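Putative glycosyltransferase (GalT1) (Streptococcus parasanguinis FW213, PDB 5HEA) probably acts as a glycosyltransferase, moving sugar from a nucleotide-sugar donor to an acceptor, and is represented here by the C-terminal part of a longer protein. Local coordinates at residues Ile7-Pro12 against Asp25-Gln30; Tyr19-Leu24 against Ser49-Glu54; Ser233-Ala238 against Lys264-Asp269. All coordinates share one frame; numbering follows the deposited sequence.

Interaction 1. Residues Ile7-Pro12 against Asp25-Gln30; sequences ISIIVP and DSLLRQ
Leu27 has its CG anti to the carbonyl carbon (chi1 -65°) and its CD1 carried straight on from CA (chi2 177°). The branch therefore reaches from helix 20-28 to the strand, where it meets Ile9 and Val11. In Val11, CG1 is anti to the backbone N, and the other methyl, CG2, faces the leucine. Leu27 CD1 lies 4.1 Å from Val11 CG2. It is also 4.3 Å from Ile9 CG2, so one methyl serves both strand residues. Val11 and Leu27 run past each other in opposite directions and touch alongside. The contact is purely apolar and small. The backbones stand well apart, with Ile9 CA and Leu27 CA separated by 9.1 Å, and the side chains bridge that distance. All three residues are buried. Ile9 also packs on Leu102 of helix 101-110, while Leu27 rests on Ile37 and Val11 on Leu39 of strand 35-41.

The helix ends just beyond Leu27, and Arg29 is the first residue to leave helical geometry. Gln30 folds back over this end. Its NE2 donates to Ser26 O at 3.1 Å, and the bond is fairly straight at 161°. The acceptor lies in the amide plane of Gln30, whereas the donor is tilted out of the carbonyl plane of Ser26. NE2 is also bonded to Glu98 O, and OE1 to Leu102 N. Three bonds thus hold this buried amide and fix its rotation.

Strand 7-13, helix 20-28 and strand 35-41 form a beta-alpha-beta unit with the two strands parallel. Leu27 seats the helix on the sheet within this first crossover of the Rossmann-like half of a GT-A glycosyltransferase fold.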
loop_
_atom_site.group_PDB
_atom_site.type_symbol
_atom_site.label_atom_id
_atom_site.label_comp_id
_atom_site.label_asym_id
_atom_site.label_seq_id
_atom_site.Cartn_x
_atom_site.Cartn_y
_atom_site.Cartn_z
ATOM N N ILE A 7 38.974 20.953 -3.184
ATOM C CA ILE A 7 38.174 20.420 -2.104
ATOM C C ILE A 7 36.707 20.376 -2.538
ATOM O O ILE A 7 36.152 21.376 -2.988
ATOM C CB ILE A 7 38.329 21.255 -0.820
ATOM C CG1 ILE A 7 39.775 21.194 -0.309
ATOM C CG2 ILE A 7 37.373 20.755 0.265
ATOM C CD1 ILE A 7 40.018 22.115 0.865
ATOM N N SER A 8 36.076 19.217 -2.406
ATOM C CA SER A 8 34.640 19.126 -2.682
ATOM C C SER A 8 33.811 19.309 -1.409
ATOM O O SER A 8 33.944 18.535 -0.458
ATOM C CB SER A 8 34.294 17.785 -3.334
ATOM O OG SER A 8 34.910 17.642 -4.601
ATOM N N ILE A 9 32.948 20.323 -1.408
ATOM C CA ILE A 9 32.061 20.613 -0.279
ATOM C C ILE A 9 30.653 20.158 -0.604
ATOM O O ILE A 9 30.011 20.706 -1.506
ATOM C CB ILE A 9 31.984 22.118 0.005
ATOM C CG1 ILE A 9 33.397 22.717 0.092
ATOM C CG2 ILE A 9 31.167 22.370 1.279
ATOM C CD1 ILE A 9 33.407 24.246 0.042
ATOM N N ILE A 10 30.181 19.157 0.131
ATOM C CA ILE A 10 28.882 18.548 -0.113
ATOM C C ILE A 10 27.829 19.161 0.797
ATOM O O ILE A 10 27.940 19.118 2.023
ATOM C CB ILE A 10 28.955 17.013 0.062
ATOM C CG1 ILE A 10 29.863 16.420 -1.025
ATOM C CG2 ILE A 10 27.547 16.389 0.025
ATOM C CD1 ILE A 10 30.327 15.001 -0.747
ATOM N N VAL A 11 26.812 19.752 0.183
ATOM C CA VAL A 11 25.812 20.501 0.926
ATOM C C VAL A 11 24.414 20.007 0.556
ATOM O O VAL A 11 23.851 20.399 -0.466
ATOM C CB VAL A 11 25.946 22.020 0.652
ATOM C CG1 VAL A 11 24.872 22.817 1.413
ATOM C CG2 VAL A 11 27.345 22.506 1.028
ATOM N N PRO A 12 23.854 19.114 1.378
ATOM C CA PRO A 12 22.484 18.657 1.150
ATOM C C PRO A 12 21.507 19.787 1.450
ATOM O O PRO A 12 21.686 20.534 2.415
ATOM C CB PRO A 12 22.313 17.526 2.175
ATOM C CG PRO A 12 23.715 17.131 2.538
ATOM C CD PRO A 12 24.496 18.394 2.486
ATOM N N ASP A 25 26.683 32.228 1.495
ATOM C CA ASP A 25 27.502 33.442 1.603
ATOM C C ASP A 25 28.791 33.139 2.383
ATOM O O ASP A 25 29.882 33.552 1.982
ATOM C CB ASP A 25 26.736 34.603 2.285
ATOM C CG ASP A 25 25.607 35.191 1.411
ATOM O OD1 ASP A 25 25.610 35.008 0.169
ATOM O OD2 ASP A 25 24.711 35.858 1.983
ATOM N N SER A 26 28.670 32.404 3.488
ATOM C CA SER A 26 29.851 32.084 4.304
ATOM C C SER A 26 30.852 31.172 3.575
ATOM O O SER A 26 32.058 31.273 3.799
ATOM C CB SER A 26 29.453 31.500 5.666
ATOM O OG SER A 26 29.083 30.139 5.553
ATOM N N LEU A 27 30.364 30.315 2.680
ATOM C CA LEU A 27 31.246 29.438 1.901
ATOM C C LEU A 27 31.973 30.140 0.755
ATOM O O LEU A 27 33.162 29.913 0.527
ATOM C CB LEU A 27 30.469 28.238 1.332
ATOM C CG LEU A 27 29.893 27.244 2.338
ATOM C CD1 LEU A 27 29.073 26.150 1.623
ATOM C CD2 LEU A 27 31.013 26.624 3.129
ATOM N N LEU A 28 31.253 30.968 0.010
ATOM C CA LEU A 28 31.872 31.718 -1.078
ATOM C C LEU A 28 32.942 32.702 -0.584
ATOM O O LEU A 28 33.839 33.069 -1.340
ATOM C CB LEU A 28 30.807 32.439 -1.898
ATOM C CG LEU A 28 29.863 31.504 -2.659
ATOM C CD1 LEU A 28 28.851 32.301 -3.486
ATOM C CD2 LEU A 28 30.661 30.552 -3.544
ATOM N N ARG A 29 32.855 33.110 0.682
ATOM C CA ARG A 29 33.877 33.962 1.294
ATOM C C ARG A 29 35.097 33.205 1.828
ATOM O O ARG A 29 35.877 33.772 2.593
ATOM C CB ARG A 29 33.283 34.769 2.451
ATOM C CG ARG A 29 32.327 35.875 2.028
ATOM C CD ARG A 29 31.948 36.735 3.223
ATOM N NE ARG A 29 31.503 35.936 4.366
ATOM C CZ ARG A 29 30.239 35.857 4.784
ATOM N NH1 ARG A 29 29.285 36.541 4.159
ATOM N NH2 ARG A 29 29.929 35.105 5.834
ATOM N N GLN A 30 35.268 31.941 1.449
ATOM C CA GLN A 30 36.398 31.161 1.963
ATOM C C GLN A 30 37.729 31.696 1.453
ATOM O O GLN A 30 37.868 32.000 0.269
ATOM C CB GLN A 30 36.268 29.678 1.604
ATOM C CG GLN A 30 35.271 28.939 2.457
ATOM C CD GLN A 30 35.547 29.119 3.933
ATOM O OE1 GLN A 30 36.569 28.649 4.450
ATOM N NE2 GLN A 30 34.646 29.811 4.623
#

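Interaction 2. Residues Tyr19-Leu24 against Ser49-Glu54; sequences YLKRCL and SIICEE
Leu20 and Ile51 join two neighbouring helices, 20-28 and 48-58, of the GT-A glycosyltransferase fold. The helices run in nearly the same direction. Their local axes are inclined by 30° and approach to 10.8 Å, and side chains from both helices meet between them.

Leu20 does most of this. Its CB points toward helix 48-58, and CG stands anti to the backbone N (chi1 -172°). CG lies 3.9 Å from Ile51 CG2. From there the chain forks. CD2 reaches the side chains of the other helix, 3.6 Å from Ile51 CG2, with Cys52 SG its second neighbour. CD1 takes the other direction and stays farther from helix 48-58. Leu20 and Ile51 run past each other in opposite directions, so they meet flank to flank. Ile51 offers its CG2 because that methyl is anti to its own backbone N.

Beneath them lies the sheet. Leu24 and Cys52 both pack on Leu39 of strand 35-41, and Cys52 also touches Ile64 of strand 62-66. Farther out, Lys21 crosses Ile51 at about a right angle, its CG resting 4.0 Å from Ile51 CG2. The lysine chain then bends at chi3. Its NZ stops 6.8 Å from Glu54 OE1, so the opposite charges do not touch. Another part of helix 48-58 faces a second subunit, where Ser49 and Ile50 pack on Arg272 of that subunit. At the buried end of the contact, Cys52 SG sits 3.7 Å from Leu20 CD2.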
loop_
_atom_site.group_PDB
_atom_site.type_symbol
_atom_site.label_atom_id
_atom_site.label_comp_id
_atom_site.label_asym_id
_atom_site.label_seq_id
_atom_site.Cartn_x
_atom_site.Cartn_y
_atom_site.Cartn_z
ATOM N N TYR A 19 17.675 29.697 5.818
ATOM C CA TYR A 19 19.067 29.605 6.263
ATOM C C TYR A 19 20.092 29.429 5.150
ATOM O O TYR A 19 21.295 29.590 5.373
ATOM C CB TYR A 19 19.196 28.452 7.248
ATOM C CG TYR A 19 18.188 28.540 8.366
ATOM C CD1 TYR A 19 18.239 29.575 9.293
ATOM C CD2 TYR A 19 17.178 27.593 8.489
ATOM C CE1 TYR A 19 17.315 29.662 10.319
ATOM C CE2 TYR A 19 16.254 27.671 9.508
ATOM C CZ TYR A 19 16.328 28.701 10.422
ATOM O OH TYR A 19 15.402 28.765 11.436
ATOM N N LEU A 20 19.618 29.108 3.954
ATOM C CA LEU A 20 20.512 28.725 2.863
ATOM C C LEU A 20 21.446 29.851 2.404
ATOM O O LEU A 20 22.636 29.615 2.140
ATOM C CB LEU A 20 19.699 28.167 1.689
ATOM C CG LEU A 20 20.469 27.547 0.523
ATOM C CD1 LEU A 20 21.375 26.410 0.977
ATOM C CD2 LEU A 20 19.478 27.041 -0.526
ATOM N N LYS A 21 20.929 31.074 2.305
ATOM C CA LYS A 21 21.750 32.193 1.830
ATOM C C LYS A 21 22.909 32.482 2.794
ATOM O O LYS A 21 24.037 32.732 2.373
ATOM C CB LYS A 21 20.906 33.473 1.613
ATOM C CG LYS A 21 19.846 33.383 0.503
ATOM C CD LYS A 21 19.292 34.766 0.101
ATOM C CE LYS A 21 18.049 35.168 0.900
ATOM N NZ LYS A 21 17.610 36.587 0.622
ATOM N N ARG A 22 22.624 32.451 4.091
ATOM C CA ARG A 22 23.668 32.626 5.092
ATOM C C ARG A 22 24.755 31.550 4.942
ATOM O O ARG A 22 25.951 31.858 4.960
ATOM C CB ARG A 22 23.074 32.605 6.501
ATOM C CG ARG A 22 24.088 32.895 7.596
ATOM C CD ARG A 22 23.437 32.791 8.958
ATOM N NE ARG A 22 22.902 31.450 9.193
ATOM C CZ ARG A 22 22.080 31.143 10.187
ATOM N NH1 ARG A 22 21.684 32.080 11.042
ATOM N NH2 ARG A 22 21.654 29.903 10.334
ATOM N N CYS A 23 24.338 30.302 4.756
ATOM C CA CYS A 23 25.297 29.214 4.556
ATOM C C CYS A 23 26.177 29.475 3.336
ATOM O O CYS A 23 27.406 29.508 3.434
ATOM C CB CYS A 23 24.572 27.875 4.407
ATOM S SG CYS A 23 25.692 26.484 4.041
ATOM N N LEU A 24 25.540 29.689 2.188
ATOM C CA LEU A 24 26.261 29.866 0.937
ATOM C C LEU A 24 27.157 31.122 0.920
ATOM O O LEU A 24 28.258 31.081 0.376
ATOM C CB LEU A 24 25.290 29.855 -0.248
ATOM C CG LEU A 24 24.539 28.523 -0.456
ATOM C CD1 LEU A 24 23.632 28.580 -1.674
ATOM C CD2 LEU A 24 25.505 27.355 -0.567
ATOM N N SER A 49 15.190 25.530 -3.826
ATOM C CA SER A 49 15.659 25.179 -5.170
ATOM C C SER A 49 15.980 26.423 -5.995
ATOM O O SER A 49 16.956 26.454 -6.738
ATOM C CB SER A 49 14.607 24.346 -5.904
ATOM O OG SER A 49 13.469 25.137 -6.203
ATOM N N ILE A 50 15.152 27.453 -5.852
ATOM C CA ILE A 50 15.322 28.695 -6.600
ATOM C C ILE A 50 16.508 29.481 -6.044
ATOM O O ILE A 50 17.267 30.097 -6.793
ATOM C CB ILE A 50 14.008 29.537 -6.581
ATOM C CG1 ILE A 50 13.167 29.264 -7.834
ATOM C CG2 ILE A 50 14.291 31.027 -6.517
ATOM C CD1 ILE A 50 12.940 27.818 -8.146
ATOM N N ILE A 51 16.685 29.438 -4.727
ATOM C CA ILE A 51 17.871 30.037 -4.116
ATOM C C ILE A 51 19.147 29.345 -4.621
ATOM O O ILE A 51 20.125 30.010 -4.928
ATOM C CB ILE A 51 17.780 30.016 -2.572
ATOM C CG1 ILE A 51 16.696 31.005 -2.115
ATOM C CG2 ILE A 51 19.148 30.337 -1.930
ATOM C CD1 ILE A 51 16.171 30.762 -0.714
ATOM N N CYS A 52 19.120 28.018 -4.740
ATOM C CA CYS A 52 20.268 27.285 -5.277
ATOM C C CYS A 52 20.619 27.747 -6.696
ATOM O O CYS A 52 21.791 27.979 -7.014
ATOM C CB CYS A 52 19.997 25.780 -5.285
ATOM S SG CYS A 52 19.998 25.010 -3.623
ATOM N N GLU A 53 19.597 27.865 -7.541
ATOM C CA GLU A 53 19.785 28.283 -8.933
ATOM C C GLU A 53 20.384 29.678 -9.042
ATOM O O GLU A 53 21.273 29.916 -9.856
ATOM C CB GLU A 53 18.463 28.220 -9.705
ATOM C CG GLU A 53 17.989 26.808 -10.007
ATOM C CD GLU A 53 18.897 26.086 -10.995
ATOM O OE1 GLU A 53 19.656 26.765 -11.716
ATOM O OE2 GLU A 53 18.858 24.837 -11.048
ATOM N N GLU A 54 19.894 30.595 -8.213
ATOM C CA GLU A 54 20.381 31.970 -8.231
ATOM C C GLU A 54 21.853 32.053 -7.850
ATOM O O GLU A 54 22.598 32.805 -8.464
ATOM C CB GLU A 54 19.543 32.858 -7.316
ATOM C CG GLU A 54 18.113 33.049 -7.794
ATOM C CD GLU A 54 17.281 33.882 -6.829
ATOM O OE1 GLU A 54 17.641 33.950 -5.630
ATOM O OE2 GLU A 54 16.270 34.473 -7.271
#

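Interaction 3. Residues Ser233-Ala238 against Lys264-Asp269; sequences SMISNA and KKCCED
No flat group takes part where Met234 and Ile235 meet Cys266; methyls, methylenes and sulfur do the touching. The carboxylate of Asp269 lies beside the contact without touching segment 233-238. Its OD2 forms a salt bridge with Lys265 NZ at 3.3 Å, weak as a hydrogen bond. This pair lies one turn apart on the same helix and does not cross the contact.

Two residues of helix 231-247 pack on Cys266. Ile235 brings its CD1 to within 3.8 Å of Cys266 CB, and its CG1 lies 3.9 Å from Cys266 SG. Met234 arrives beside it. Its chain is extended to SD and then bends at chi3 (60°), which turns CE toward Cys266. CE ends 4.0 Å from Cys266 CB, close to the backbone N of Cys266 as well. The sulfur of Met234 stays farther out, 4.4 Å from Lys265 CD, where the aliphatic part of the lysine covers the exposed edge. Met234, Ile235 and Cys266 are all buried.

The sulfur of Cys266 is not a thiol. It is anti to its own backbone N and forms a disulfide with Cys282. Cys267, next in sequence, is bonded to Cys283 in the same way. Two adjacent disulfides thus staple helix 253-272 to helix 276-291, and Ile235 packs against one of them, touching Cys282 too.

Helices 231-247 and 253-272 are roughly antiparallel, with local axes at 153° and 10.5 Å apart at closest approach. Arg262 NH1 also bonds Met234 O. Helix 276-291 lies against both, with Ile235 on Lys285 and Cys266 on Leu278, so the contact belongs to a C-terminal group of three helices.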
loop_
_atom_site.group_PDB
_atom_site.type_symbol
_atom_site.label_atom_id
_atom_site.label_comp_id
_atom_site.label_asym_id
_atom_site.label_seq_id
_atom_site.Cartn_x
_atom_site.Cartn_y
_atom_site.Cartn_z
ATOM N N SER A 233 17.940 3.013 15.210
ATOM C CA SER A 233 19.283 3.239 14.667
ATOM C C SER A 233 20.335 3.571 15.725
ATOM O O SER A 233 21.481 3.114 15.647
ATOM C CB SER A 233 19.245 4.367 13.646
ATOM O OG SER A 233 18.693 3.879 12.446
ATOM N N MET A 234 19.946 4.386 16.699
ATOM C CA MET A 234 20.831 4.739 17.807
ATOM C C MET A 234 21.441 3.465 18.432
ATOM O O MET A 234 22.638 3.407 18.733
ATOM C CB MET A 234 20.052 5.539 18.855
ATOM C CG MET A 234 20.897 6.063 20.012
ATOM S SD MET A 234 19.933 6.938 21.272
ATOM C CE MET A 234 18.787 5.659 21.826
ATOM N N ILE A 235 20.609 2.445 18.597
ATOM C CA ILE A 235 21.037 1.200 19.223
ATOM C C ILE A 235 21.817 0.345 18.238
ATOM O O ILE A 235 22.920 -0.092 18.543
ATOM C CB ILE A 235 19.822 0.422 19.791
ATOM C CG1 ILE A 235 19.120 1.275 20.846
ATOM C CG2 ILE A 235 20.257 -0.901 20.397
ATOM C CD1 ILE A 235 20.083 1.768 21.920
ATOM N N SER A 236 21.256 0.104 17.052
ATOM C CA SER A 236 21.936 -0.769 16.087
ATOM C C SER A 236 23.274 -0.181 15.585
ATOM O O SER A 236 24.231 -0.930 15.359
ATOM C CB SER A 236 21.010 -1.143 14.922
ATOM O OG SER A 236 20.666 0.002 14.191
ATOM N N ASN A 237 23.351 1.145 15.437
ATOM C CA ASN A 237 24.630 1.797 15.113
ATOM C C ASN A 237 25.710 1.501 16.148
ATOM O O ASN A 237 26.843 1.217 15.789
ATOM C CB ASN A 237 24.499 3.325 14.978
ATOM C CG ASN A 237 23.744 3.746 13.724
ATOM O OD1 ASN A 237 23.458 2.926 12.858
ATOM N ND2 ASN A 237 23.435 5.035 13.619
ATOM N N ALA A 238 25.368 1.617 17.431
ATOM C CA ALA A 238 26.335 1.364 18.502
ATOM C C ALA A 238 26.774 -0.118 18.543
ATOM O O ALA A 238 27.943 -0.427 18.792
ATOM C CB ALA A 238 25.762 1.803 19.863
ATOM N N LYS A 264 19.700 2.803 28.021
ATOM C CA LYS A 264 18.901 3.458 29.059
ATOM C C LYS A 264 17.913 4.431 28.433
ATOM O O LYS A 264 16.731 4.446 28.780
ATOM C CB LYS A 264 19.804 4.218 30.040
ATOM C CG LYS A 264 20.209 3.411 31.266
ATOM C CD LYS A 264 21.186 4.164 32.175
ATOM C CE LYS A 264 22.633 4.035 31.690
ATOM N NZ LYS A 264 23.079 2.609 31.582
ATOM N N LYS A 265 18.410 5.246 27.509
ATOM C CA LYS A 265 17.576 6.220 26.819
ATOM C C LYS A 265 16.501 5.529 25.970
ATOM O O LYS A 265 15.337 5.921 25.995
ATOM C CB LYS A 265 18.444 7.133 25.948
ATOM C CG LYS A 265 17.687 8.273 25.300
ATOM C CD LYS A 265 18.635 9.309 24.710
ATOM C CE LYS A 265 17.877 10.538 24.205
ATOM N NZ LYS A 265 16.882 10.219 23.132
ATOM N N CYS A 266 16.908 4.501 25.224
ATOM C CA CYS A 266 16.004 3.736 24.373
ATOM C C CYS A 266 14.911 3.047 25.187
ATOM O O CYS A 266 13.743 3.064 24.811
ATOM C CB CYS A 266 16.797 2.682 23.590
ATOM S SG CYS A 266 15.773 1.368 22.839
ATOM N N CYS A 267 15.309 2.435 26.298
ATOM C CA CYS A 267 14.401 1.680 27.153
ATOM C C CYS A 267 13.203 2.542 27.568
ATOM O O CYS A 267 12.048 2.104 27.498
ATOM C CB CYS A 267 15.159 1.176 28.385
ATOM S SG CYS A 267 14.167 0.237 29.593
ATOM N N GLU A 268 13.492 3.779 27.969
ATOM C CA GLU A 268 12.471 4.726 28.404
ATOM C C GLU A 268 11.725 5.377 27.237
ATOM O O GLU A 268 10.491 5.391 27.206
ATOM C CB GLU A 268 13.090 5.818 29.281
ATOM C CG GLU A 268 12.148 6.984 29.503
ATOM C CD GLU A 268 12.524 7.846 30.694
ATOM O OE1 GLU A 268 13.726 7.908 31.047
ATOM O OE2 GLU A 268 11.603 8.457 31.281
ATOM N N ASP A 269 12.470 5.908 26.272
ATOM C CA ASP A 269 11.845 6.649 25.174
ATOM C C ASP A 269 11.086 5.802 24.162
ATOM O O ASP A 269 10.105 6.267 23.581
ATOM C CB ASP A 269 12.855 7.536 24.465
ATOM C CG ASP A 269 13.288 8.705 25.326
ATOM O OD1 ASP A 269 12.539 9.048 26.271
ATOM O OD2 ASP A 269 14.369 9.270 25.060
#

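Interactions 1 and 2 share helix 20-28 and lie about 11 Å apart between centres. Interaction 1 fastens that helix to the sheet through one leucine. Interaction 2 fastens it to the next helix, and its outer edge reaches solvent at a lysine. Both belong to the Rossmann-like part of the fold. Interaction 3 lies apart, about 33 Å from interaction 1 between centres, and joins two C-terminal helices. All three are mainly buried and apolar across the contact. Their chemistry differs at the sulfurs: Cys52 in interaction 2 packs through its sulfur, whereas Cys266 in interaction 3 is tied by a disulfide to a third helix.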